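Local coordinates for DNA/pantothenate metabolism flavoprotein (Streptomyces sparsogenes DSM 40356, PDB 7CFU) that probably catalyses the FMN-dependent oxidative decarboxylation of a cysteine residue at the C-terminus of a peptide substrate, as in the related peptidyl-cysteine decarboxylase EpiD, at residues Asn110-Ala115 against Arg153-Leu158; Pro134-Pro139 against Gly162-Glu167. One frame throughout, in Å; residues are numbered along the deposited sequence.

How the interactions relate
Both contacts belong to the parallel, Rossmann-like sheet of this flavoprotein and the helices packed on it, and their centres lie about 10 Å apart. Along the chain their segments alternate: helix 109-117, strand 135-139, helix 149-160, then strand 164-165, the outermost strand on its side of the sheet. Interaction 1 joins the two helices and interaction 2 joins the two strands beneath them. The layers meet where Leu112 packs on Ile137 and Pro139, with CD2 of Leu112 3.8 Å from CG2 of Ile137. The N-terminal end of helix 109-117 holds the FMN phosphate through Asn110, and strand 135-139 leads into the pocket residues Val140 and Met141.

Interaction 1 of 2, residues Asn110-Ala115 against Arg153-Leu158; sequences NFLAKA and RNVDQL. With FMN (flavin mononucleotide), chain Y.
Asn154 meets helix 109-117 with an amide that makes no hydrogen bond to the segment it touches: its ND2 lies 3.4 Å from CA of Ala113 and 3.5 Å from CB of the same alanine, while ND2 donates to the backbone O of His117 of a second subunit. The two helices pack on one side of the parallel sheet of a Rossmann-like flavoprotein fold; the axes of 110-115 and 153-158 approach to 8.8 Å and cross at 50°. With its CG beside the backbone N (chi1 -63°), the Asn154 amide is brought over the small Ala113, and CB of Asn154 rests near the carbonyl O of Leu112. The small size of Ala113 is consistent with the close approach of its CA to that of Asn154.

The rest of the interface is apolar. Leu112 forks between two partners. Its CD1 runs alongside Val155, 3.9 Å from CG2 of that valine, whereas its CD2 meets CD1 of Leu158 at 3.7 Å, the two leucine side chains crossing at about a right angle. Leu158 forks in turn, since its CD2 reaches CB of Ala115 at 3.8 Å. The two leucines thereby fill the buried space between the helices on the side facing the sheet.

Asn110, on the same helix, turns away from this interface toward the cofactor. Asn110 OD1 accepts from the backbone N of Ala120 of the second subunit, which fixes the rotation of the amide. The other end of that amide, ND2, donates to O3P of the FMN phosphate over 3.1 Å, with an N-H...O angle of 169°.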
loop_
_atom_site.group_PDB
_atom_site.type_symbol
_atom_site.label_atom_id
_atom_site.label_comp_id
_atom_site.label_asym_id
_atom_site.label_seq_id
_atom_site.Cartn_x
_atom_site.Cartn_y
_atom_site.Cartn_z
ATOM N N ASN A 110 18.318 3.729 27.211
ATOM C CA ASN A 110 17.100 2.925 27.145
ATOM C C ASN A 110 17.394 1.459 27.437
ATOM O O ASN A 110 16.690 0.814 28.226
ATOM C CB ASN A 110 16.471 3.077 25.757
ATOM C CG ASN A 110 15.108 2.426 25.650
ATOM O OD1 ASN A 110 14.224 2.649 26.488
ATOM N ND2 ASN A 110 14.934 1.599 24.616
ATOM N N PHE A 111 18.439 0.915 26.803
ATOM C CA PHE A 111 18.797 -0.481 27.034
ATOM C C PHE A 111 19.122 -0.743 28.501
ATOM O O PHE A 111 18.701 -1.765 29.062
ATOM C CB PHE A 111 19.984 -0.894 26.158
ATOM C CG PHE A 111 20.456 -2.281 26.450
ATOM C CD1 PHE A 111 21.491 -2.502 27.351
ATOM C CD2 PHE A 111 19.826 -3.379 25.870
ATOM C CE1 PHE A 111 21.902 -3.787 27.652
ATOM C CE2 PHE A 111 20.240 -4.663 26.168
ATOM C CZ PHE A 111 21.277 -4.864 27.059
ATOM N N LEU A 112 19.898 0.147 29.129
ATOM C CA LEU A 112 20.233 -0.029 30.542
ATOM C C LEU A 112 18.980 -0.158 31.385
ATOM O O LEU A 112 18.889 -1.035 32.255
ATOM C CB LEU A 112 21.060 1.150 31.050
ATOM C CG LEU A 112 22.418 1.415 30.417
ATOM C CD1 LEU A 112 23.044 2.646 31.054
ATOM C CD2 LEU A 112 23.310 0.196 30.573
ATOM N N ALA A 113 17.989 0.692 31.122
ATOM C CA ALA A 113 16.745 0.634 31.877
ATOM C C ALA A 113 16.034 -0.697 31.664
ATOM O O ALA A 113 15.591 -1.341 32.621
ATOM C CB ALA A 113 15.850 1.800 31.473
ATOM N N LYS A 114 15.933 -1.143 30.410
ATOM C CA LYS A 114 15.218 -2.388 30.151
ATOM C C LYS A 114 15.951 -3.582 30.756
ATOM O O LYS A 114 15.332 -4.438 31.405
ATOM C CB LYS A 114 15.029 -2.568 28.645
ATOM C CG LYS A 114 14.046 -1.588 28.008
ATOM C CD LYS A 114 13.931 -1.830 26.493
ATOM C CE LYS A 114 12.861 -0.931 25.862
ATOM N NZ LYS A 114 12.773 -1.135 24.392
ATOM N N ALA A 115 17.273 -3.649 30.574
ATOM C CA ALA A 115 18.022 -4.771 31.131
ATOM C C ALA A 115 17.987 -4.747 32.653
ATOM O O ALA A 115 17.826 -5.796 33.292
ATOM C CB ALA A 115 19.465 -4.745 30.618
ATOM N N ARG A 153 21.099 4.510 38.765
ATOM C CA ARG A 153 20.471 3.359 39.418
ATOM C C ARG A 153 20.522 2.124 38.526
ATOM O O ARG A 153 20.852 1.021 38.986
ATOM C CB ARG A 153 19.019 3.677 39.781
ATOM C CG ARG A 153 18.856 4.582 40.997
ATOM C CD ARG A 153 17.433 4.581 41.509
ATOM N NE ARG A 153 16.484 5.189 40.577
ATOM C CZ ARG A 153 16.228 6.496 40.504
ATOM N NH1 ARG A 153 16.854 7.355 41.301
ATOM N NH2 ARG A 153 15.337 6.952 39.634
ATOM N N ASN A 154 20.255 2.298 37.232
ATOM C CA ASN A 154 20.253 1.151 36.333
ATOM C C ASN A 154 21.652 0.576 36.182
ATOM O O ASN A 154 21.828 -0.649 36.219
ATOM C CB ASN A 154 19.678 1.550 34.973
ATOM C CG ASN A 154 18.231 1.986 35.066
ATOM O OD1 ASN A 154 17.487 1.523 35.940
ATOM N ND2 ASN A 154 17.822 2.887 34.175
ATOM N N VAL A 155 22.661 1.443 36.045
ATOM C CA VAL A 155 24.046 0.976 36.007
ATOM C C VAL A 155 24.374 0.157 37.255
ATOM O O VAL A 155 24.898 -0.957 37.162
ATOM C CB VAL A 155 25.012 2.162 35.846
ATOM C CG1 VAL A 155 26.447 1.682 35.979
ATOM C CG2 VAL A 155 24.792 2.852 34.495
ATOM N N ASP A 156 24.062 0.694 38.442
ATOM C CA ASP A 156 24.361 -0.024 39.678
ATOM C C ASP A 156 23.631 -1.355 39.718
ATOM O O ASP A 156 24.217 -2.392 40.059
ATOM C CB ASP A 156 23.970 0.812 40.900
ATOM C CG ASP A 156 24.764 2.105 41.012
ATOM O OD1 ASP A 156 25.869 2.196 40.431
ATOM O OD2 ASP A 156 24.268 3.039 41.684
ATOM N N GLN A 157 22.344 -1.345 39.367
ATOM C CA GLN A 157 21.559 -2.570 39.421
ATOM C C GLN A 157 22.149 -3.642 38.518
ATOM O O GLN A 157 22.173 -4.825 38.881
ATOM C CB GLN A 157 20.117 -2.289 39.021
ATOM C CG GLN A 157 19.250 -3.528 39.028
ATOM C CD GLN A 157 19.111 -4.121 40.426
ATOM O OE1 GLN A 157 18.270 -3.683 41.202
ATOM N NE2 GLN A 157 19.938 -5.113 40.747
ATOM N N LEU A 158 22.633 -3.247 37.337
ATOM C CA LEU A 158 23.206 -4.221 36.410
ATOM C C LEU A 158 24.515 -4.791 36.939
ATOM O O LEU A 158 24.797 -5.979 36.758
ATOM C CB LEU A 158 23.419 -3.584 35.038
ATOM C CG LEU A 158 22.163 -3.340 34.208
ATOM C CD1 LEU A 158 22.453 -2.379 33.062
ATOM C CD2 LEU A 158 21.650 -4.673 33.684
HETATM N N1 FMN Y . 20.408 7.391 23.105
HETATM C C2 FMN Y . 21.418 7.068 23.979
HETATM O O2 FMN Y . 21.129 6.656 25.092
HETATM N N3 FMN Y . 22.739 7.189 23.602
HETATM C C4 FMN Y . 23.053 7.657 22.342
HETATM O O4 FMN Y . 24.232 7.774 22.012
HETATM C C4A FMN Y . 22.034 7.998 21.461
HETATM N N5 FMN Y . 22.328 8.458 20.197
HETATM C C5A FMN Y . 21.310 8.771 19.320
HETATM C C6 FMN Y . 21.625 9.235 18.053
HETATM C C7 FMN Y . 20.608 9.554 17.166
HETATM C C7M FMN Y . 20.952 10.054 15.786
HETATM C C8 FMN Y . 19.278 9.424 17.549
HETATM C C8M FMN Y . 18.188 9.788 16.569
HETATM C C9 FMN Y . 18.959 8.963 18.825
HETATM C C9A FMN Y . 19.980 8.638 19.711
HETATM N N10 FMN Y . 19.691 8.186 20.990
HETATM C C10 FMN Y . 20.710 7.855 21.850
HETATM C "C1'" FMN Y . 18.277 8.019 21.439
HETATM C "C2'" FMN Y . 17.891 6.560 21.258
HETATM O "O2'" FMN Y . 18.068 6.176 19.903
HETATM C "C3'" FMN Y . 16.460 6.354 21.754
HETATM O "O3'" FMN Y . 16.433 6.473 23.162
HETATM C "C4'" FMN Y . 15.856 5.016 21.299
HETATM O "O4'" FMN Y . 14.521 4.917 21.763
HETATM C "C5'" FMN Y . 16.659 3.838 21.824
HETATM O "O5'" FMN Y . 16.204 2.653 21.199
HETATM P P FMN Y . 16.890 1.239 21.520
HETATM O O1P FMN Y . 15.832 0.163 21.466
HETATM O O2P FMN Y . 17.998 1.052 20.540
HETATM O O3P FMN Y . 17.484 1.205 22.915
#

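Interaction 2 of 2, residues Pro134-Pro139 against Gly162-Glu167; sequences PTVIAP and GYRIVE
The side chains of Tyr163 and Thr135 run alongside each other in the same direction, and CG2 of Thr135 meets the tyrosine ring at its edge, in the ring plane, 3.5 Å from CD1. CD1 of Ile137 approaches the same ring obliquely. Replacing Tyr163 by an alanine would take the ring edge from Thr135 CG2 and is likely to leave a gap beside Ile137 CD1. Ile165 follows Ile137: bent at chi2 (-64°), it brings its CD1 to 3.6 Å from CB of Ile137, while its CG2 touches CD of Pro139, the two side chains crossing at about a right angle. Helices 109-117 and 149-160 cover this apolar face. On the other face CG1 of Val136 packs on CG2 of Val166, beneath helix 187-199, beside the exposed Arg164.

Ile137 N donates to Arg164 O at 2.8 Å, almost straight at 176°, and Val166 N to Ile137 O, also at 2.8 Å; the bond from Arg164 N to Thr135 O is longer. At the end of the pairing, a water donates to both Pro139 O and Val166 O. Main-chain bonds thus set the parallel register of the short last strand, and apolar packing seals its buried face.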
loop_
_atom_site.group_PDB
_atom_site.type_symbol
_atom_site.label_atom_id
_atom_site.label_comp_id
_atom_site.label_asym_id
_atom_site.label_seq_id
_atom_site.Cartn_x
_atom_site.Cartn_y
_atom_site.Cartn_z
ATOM N N PRO A 134 29.083 -14.833 30.085
ATOM C CA PRO A 134 29.697 -13.533 30.400
ATOM C C PRO A 134 29.160 -12.450 29.474
ATOM O O PRO A 134 29.116 -12.618 28.252
ATOM C CB PRO A 134 31.193 -13.777 30.166
ATOM C CG PRO A 134 31.376 -15.250 30.362
ATOM C CD PRO A 134 30.094 -15.891 29.885
ATOM N N THR A 135 28.774 -11.319 30.063
ATOM C CA THR A 135 28.111 -10.246 29.334
ATOM C C THR A 135 28.792 -8.914 29.609
ATOM O O THR A 135 28.996 -8.541 30.770
ATOM C CB THR A 135 26.626 -10.168 29.717
ATOM O OG1 THR A 135 26.005 -11.436 29.462
ATOM C CG2 THR A 135 25.911 -9.088 28.903
ATOM N N VAL A 136 29.109 -8.192 28.541
ATOM C CA VAL A 136 29.704 -6.863 28.609
ATOM C C VAL A 136 28.728 -5.864 28.001
ATOM O O VAL A 136 28.267 -6.054 26.870
ATOM C CB VAL A 136 31.054 -6.821 27.869
ATOM C CG1 VAL A 136 31.606 -5.403 27.845
ATOM C CG2 VAL A 136 32.047 -7.815 28.496
ATOM N N ILE A 137 28.443 -4.789 28.737
ATOM C CA ILE A 137 27.547 -3.719 28.303
ATOM C C ILE A 137 28.357 -2.432 28.236
ATOM O O ILE A 137 28.947 -2.009 29.241
ATOM C CB ILE A 137 26.343 -3.566 29.253
ATOM C CG1 ILE A 137 25.564 -4.877 29.343
ATOM C CG2 ILE A 137 25.452 -2.403 28.863
ATOM C CD1 ILE A 137 24.508 -4.872 30.425
ATOM N N ALA A 138 28.372 -1.800 27.062
ATOM C CA ALA A 138 29.149 -0.585 26.816
ATOM C C ALA A 138 28.194 0.541 26.441
ATOM O O ALA A 138 27.985 0.825 25.249
ATOM C CB ALA A 138 30.198 -0.804 25.728
ATOM N N PRO A 139 27.612 1.214 27.431
ATOM C CA PRO A 139 26.647 2.280 27.140
ATOM C C PRO A 139 27.322 3.533 26.604
ATOM O O PRO A 139 28.478 3.824 26.916
ATOM C CB PRO A 139 25.998 2.554 28.502
ATOM C CG PRO A 139 27.026 2.124 29.500
ATOM C CD PRO A 139 27.734 0.945 28.872
ATOM N N GLY A 162 25.587 -8.799 38.084
ATOM C CA GLY A 162 26.685 -9.527 37.477
ATOM C C GLY A 162 27.116 -9.054 36.106
ATOM O O GLY A 162 27.982 -9.692 35.499
ATOM N N TYR A 163 26.562 -7.954 35.604
ATOM C CA TYR A 163 26.940 -7.447 34.293
ATOM C C TYR A 163 28.154 -6.528 34.407
ATOM O O TYR A 163 28.280 -5.754 35.361
ATOM C CB TYR A 163 25.758 -6.718 33.639
ATOM C CG TYR A 163 24.619 -7.661 33.274
ATOM C CD1 TYR A 163 24.640 -8.381 32.079
ATOM C CD2 TYR A 163 23.546 -7.857 34.137
ATOM C CE1 TYR A 163 23.616 -9.258 31.745
ATOM C CE2 TYR A 163 22.515 -8.741 33.816
ATOM C CZ TYR A 163 22.557 -9.432 32.615
ATOM O OH TYR A 163 21.542 -10.300 32.286
ATOM N N ARG A 164 29.053 -6.637 33.432
ATOM C CA ARG A 164 30.222 -5.772 33.327
ATOM C C ARG A 164 29.859 -4.543 32.504
ATOM O O ARG A 164 29.532 -4.656 31.315
ATOM C CB ARG A 164 31.377 -6.544 32.688
ATOM C CG ARG A 164 32.659 -5.767 32.371
ATOM C CD ARG A 164 33.524 -5.441 33.586
ATOM N NE ARG A 164 34.830 -4.930 33.163
ATOM C CZ ARG A 164 35.100 -3.663 32.865
ATOM N NH1 ARG A 164 34.157 -2.731 32.943
ATOM N NH2 ARG A 164 36.325 -3.328 32.481
ATOM N N ILE A 165 29.918 -3.375 33.132
ATOM C CA ILE A 165 29.571 -2.117 32.488
ATOM C C ILE A 165 30.855 -1.376 32.141
ATOM O O ILE A 165 31.687 -1.112 33.019
ATOM C CB ILE A 165 28.672 -1.263 33.393
ATOM C CG1 ILE A 165 27.454 -2.069 33.830
ATOM C CG2 ILE A 165 28.268 0.025 32.685
ATOM C CD1 ILE A 165 26.540 -2.473 32.693
ATOM N N VAL A 166 31.013 -1.026 30.869
ATOM C CA VAL A 166 32.109 -0.184 30.410
ATOM C C VAL A 166 31.561 1.227 30.294
ATOM O O VAL A 166 30.813 1.532 29.359
ATOM C CB VAL A 166 32.689 -0.660 29.072
ATOM C CG1 VAL A 166 33.786 0.298 28.611
ATOM C CG2 VAL A 166 33.217 -2.084 29.197
ATOM N N GLU A 167 31.938 2.086 31.239
ATOM C CA GLU A 167 31.394 3.430 31.294
ATOM C C GLU A 167 31.860 4.241 30.087
ATOM O O GLU A 167 32.985 4.063 29.610
ATOM C CB GLU A 167 31.830 4.116 32.585
ATOM C CG GLU A 167 31.377 3.372 33.822
ATOM C CD GLU A 167 31.628 4.144 35.099
ATOM O OE1 GLU A 167 32.076 5.309 35.015
ATOM O OE2 GLU A 167 31.380 3.578 36.185
HETATM O O HOH W 1 27.371 -11.870 32.986
HETATM O O HOH W 2 30.879 2.833 27.008
#